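Local coordinates for DUF5063 domain-containing protein (Bacteroides fragilis, PDB 3NRH) that is of unknown function but folds into a predominantly alpha-helical domain of the DUF5063 family, at residues C24-R29 with S36-T41. Residues are numbered along the deposited sequence; the frame is centred on the assembly and turned at random.
Sequences CAFLER and STFVDT
The Phe26 ring takes the methyl CG2 of Thr41 over one face and has the backbone O of Thr37 near its plane at the edge, while the Phe38 ring lies near parallel to it (planes at 13°) but slid aside, with centroids 5.5 Å apart. Hardly any overlap results, so the two phenyls touch obliquely, Phe26 CE2 coming to 3.5 Å from Phe38 CD1. At the edge of the Phe38 ring sits Leu27, whose CD2 approaches Phe38 CE1 at 3.9 Å. These side chains join the two arms of an antiparallel alpha-alpha hairpin: helix 11-28 is in its last turn, helix 35-54 in its first turns, and their local axes run at 163° with a closest approach of 11.6 Å. That wide spacing is bridged by Phe26, which points at the opposing helix with CG anti to its own N (chi1 -178°) and reaches past the Phe38 ring to the Thr41 side chain, with Thr37 O at its edge. Phe38 starts off to one side of the interface, yet its ring end comes back to touch both Phe26 and Leu27. Around the pair, Leu79 of helix 73-87 touches Leu27, Leu83 and Ile86 of the same helix and Leu116 of helix 112-131 touch Phe38, and Met33 of the interhelical loop touches both phenyls. No hydrogen bond crosses between 24-29 and 36-41; the Thr41 hydroxyl is settled within its own helix. Thr41 OG1 lies beside its own N and donates back to Thr37 O, leaving CB and CG2 to Phe26, with CB 3.4 Å from Phe26 CZ. Thr37 O thus accepts twice, from Thr41 N and, on the opposite face of the carbonyl plane, from Thr41 OG1 at 2.9 Å.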
ATOM      1  N   CYS A  24     -12.839   7.382  -5.628  1.00  6.95           N
ATOM      2  CA  CYS A  24     -13.540   8.660  -5.678  1.00 11.58           C
ATOM      3  C   CYS A  24     -14.927   8.554  -5.052  1.00 10.47           C
ATOM      4  O   CYS A  24     -15.342   9.441  -4.311  1.00 10.70           O
ATOM      5  CB  CYS A  24     -13.644   9.159  -7.121  1.00 10.79           C
ATOM      6  SG  CYS A  24     -12.052   9.663  -7.820  1.00 12.45           S
ATOM      7  N   ALA A  25     -15.632   7.464  -5.334  1.00  8.82           N
ATOM      8  CA  ALA A  25     -16.972   7.273  -4.782  1.00 13.04           C
ATOM      9  C   ALA A  25     -16.935   7.166  -3.262  1.00 15.62           C
ATOM     10  O   ALA A  25     -17.802   7.705  -2.570  1.00 14.73           O
ATOM     11  CB  ALA A  25     -17.616   6.025  -5.384  1.00 12.15           C
ATOM     12  N   PHE A  26     -15.930   6.466  -2.741  1.00 10.77           N
ATOM     13  CA  PHE A  26     -15.792   6.302  -1.300  1.00 11.58           C
ATOM     14  C   PHE A  26     -15.630   7.646  -0.593  1.00  9.66           C
ATOM     15  O   PHE A  26     -16.316   7.926   0.389  1.00 15.48           O
ATOM     16  CB  PHE A  26     -14.583   5.423  -0.973  1.00 14.50           C
ATOM     17  CG  PHE A  26     -14.411   5.163   0.497  1.00 23.05           C
ATOM     18  CD1 PHE A  26     -15.316   4.360   1.180  1.00 26.13           C
ATOM     19  CD2 PHE A  26     -13.365   5.748   1.205  1.00 24.10           C
ATOM     20  CE1 PHE A  26     -15.185   4.142   2.551  1.00 34.55           C
ATOM     21  CE2 PHE A  26     -13.226   5.536   2.578  1.00 23.40           C
ATOM     22  CZ  PHE A  26     -14.137   4.734   3.248  1.00 28.76           C
ATOM     23  N   LEU A  27     -14.715   8.475  -1.086  1.00  9.72           N
ATOM     24  CA  LEU A  27     -14.481   9.779  -0.479  1.00  8.05           C
ATOM     25  C   LEU A  27     -15.696  10.686  -0.624  1.00 11.72           C
ATOM     26  O   LEU A  27     -16.006  11.469   0.272  1.00 14.18           O
ATOM     27  CB  LEU A  27     -13.265  10.457  -1.110  1.00  9.43           C
ATOM     28  CG  LEU A  27     -11.919   9.755  -0.939  1.00 10.34           C
ATOM     29  CD1 LEU A  27     -10.819  10.663  -1.493  1.00 16.99           C
ATOM     30  CD2 LEU A  27     -11.673   9.439   0.537  1.00 12.78           C
ATOM     31  N   GLU A  28     -16.386  10.572  -1.754  1.00 13.05           N
ATOM     32  CA  GLU A  28     -17.566  11.390  -2.001  1.00 14.95           C
ATOM     33  C   GLU A  28     -18.727  11.043  -1.068  1.00 17.87           C
ATOM     34  O   GLU A  28     -19.608  11.865  -0.834  1.00 15.95           O
ATOM     35  CB  GLU A  28     -17.998  11.238  -3.462  1.00 15.96           C
ATOM     36  CG  GLU A  28     -17.055  11.935  -4.447  1.00 12.16           C
ATOM     37  CD  GLU A  28     -17.186  11.414  -5.867  1.00 17.08           C
ATOM     38  OE1 GLU A  28     -18.035  10.528  -6.114  1.00 14.54           O
ATOM     39  OE2 GLU A  28     -16.434  11.893  -6.744  1.00 11.44           O
ATOM     40  N   ARG A  29     -18.720   9.827  -0.532  1.00 15.22           N
ATOM     41  CA  ARG A  29     -19.777   9.379   0.369  1.00 21.13           C
ATOM     42  C   ARG A  29     -19.331   9.413   1.833  1.00 18.44           C
ATOM     43  O   ARG A  29     -19.968   8.810   2.696  1.00 24.39           O
ATOM     44  CB  ARG A  29     -20.199   7.957  -0.014  1.00 17.68           C
ATOM     45  CG  ARG A  29     -20.750   7.835  -1.435  1.00 24.41           C
ATOM     46  CD  ARG A  29     -20.796   6.388  -1.886  1.00 30.32           C
ATOM     47  NE  ARG A  29     -21.519   5.552  -0.932  1.00 46.58           N
ATOM     48  CZ  ARG A  29     -21.582   4.226  -0.999  1.00 45.87           C
ATOM     49  NH1 ARG A  29     -20.964   3.581  -1.980  1.00 63.83           N
ATOM     50  NH2 ARG A  29     -22.259   3.544  -0.084  1.00 42.24           N
ATOM     51  N   SER A  36     -14.312   4.813  12.125  1.00 18.25           N
ATOM     52  CA  SER A  36     -13.744   3.469  12.095  1.00 18.11           C
ATOM     53  C   SER A  36     -13.906   2.842  10.715  1.00 15.49           C
ATOM     54  O   SER A  36     -12.963   2.264  10.170  1.00 13.16           O
ATOM     55  CB  SER A  36     -14.400   2.578  13.157  1.00 17.85           C
ATOM     56  OG  SER A  36     -15.805   2.502  12.981  1.00 18.72           O
ATOM     57  N   THR A  37     -15.100   2.969  10.150  1.00 18.78           N
ATOM     58  CA  THR A  37     -15.383   2.418   8.831  1.00 18.96           C
ATOM     59  C   THR A  37     -14.562   3.139   7.766  1.00 15.56           C
ATOM     60  O   THR A  37     -14.045   2.516   6.836  1.00 14.87           O
ATOM     61  CB  THR A  37     -16.877   2.547   8.492  1.00 20.68           C
ATOM     62  OG1 THR A  37     -17.649   1.903   9.513  1.00 28.89           O
ATOM     63  CG2 THR A  37     -17.178   1.887   7.155  1.00 28.92           C
ATOM     64  N   PHE A  38     -14.444   4.456   7.908  1.00 14.38           N
ATOM     65  CA  PHE A  38     -13.679   5.261   6.965  1.00 17.75           C
ATOM     66  C   PHE A  38     -12.214   4.834   6.948  1.00 20.74           C
ATOM     67  O   PHE A  38     -11.636   4.586   5.888  1.00 13.48           O
ATOM     68  CB  PHE A  38     -13.753   6.744   7.338  1.00 13.48           C
ATOM     69  CG  PHE A  38     -12.956   7.626   6.428  1.00 15.79           C
ATOM     70  CD1 PHE A  38     -13.420   7.928   5.151  1.00 18.32           C
ATOM     71  CD2 PHE A  38     -11.719   8.119   6.823  1.00 21.38           C
ATOM     72  CE1 PHE A  38     -12.660   8.707   4.281  1.00 17.50           C
ATOM     73  CE2 PHE A  38     -10.950   8.898   5.960  1.00 19.00           C
ATOM     74  CZ  PHE A  38     -11.423   9.192   4.687  1.00 14.69           C
ATOM     75  N   VAL A  39     -11.615   4.760   8.132  1.00 11.64           N
ATOM     76  CA  VAL A  39     -10.215   4.382   8.244  1.00 14.67           C
ATOM     77  C   VAL A  39      -9.944   2.969   7.736  1.00 14.51           C
ATOM     78  O   VAL A  39      -9.017   2.758   6.954  1.00 10.18           O
ATOM     79  CB  VAL A  39      -9.730   4.507   9.706  1.00 16.68           C
ATOM     80  CG1 VAL A  39      -8.323   3.929   9.850  1.00 14.62           C
ATOM     81  CG2 VAL A  39      -9.733   5.975  10.117  1.00 15.25           C
ATOM     82  N   ASP A  40     -10.748   2.005   8.176  1.00 16.35           N
ATOM     83  CA  ASP A  40     -10.564   0.616   7.753  1.00 18.22           C
ATOM     84  C   ASP A  40     -10.635   0.436   6.240  1.00 19.04           C
ATOM     85  O   ASP A  40      -9.824  -0.287   5.655  1.00 13.21           O
ATOM     86  CB  ASP A  40     -11.617  -0.298   8.393  1.00 18.95           C
ATOM     87  CG  ASP A  40     -11.432  -0.450   9.885  1.00 29.75           C
ATOM     88  OD1 ASP A  40     -10.283  -0.318  10.354  1.00 32.83           O
ATOM     89  OD2 ASP A  40     -12.430  -0.721  10.587  1.00 31.98           O
ATOM     90  N   THR A  41     -11.610   1.085   5.611  1.00 12.54           N
ATOM     91  CA  THR A  41     -11.789   0.957   4.168  1.00 14.50           C
ATOM     92  C   THR A  41     -10.721   1.665   3.344  1.00 14.11           C
ATOM     93  O   THR A  41     -10.278   1.143   2.316  1.00 13.34           O
ATOM     94  CB  THR A  41     -13.157   1.486   3.731  1.00 16.06           C
ATOM     95  OG1 THR A  41     -14.180   0.811   4.470  1.00 21.28           O
ATOM     96  CG2 THR A  41     -13.365   1.239   2.241  1.00 20.61           C
TER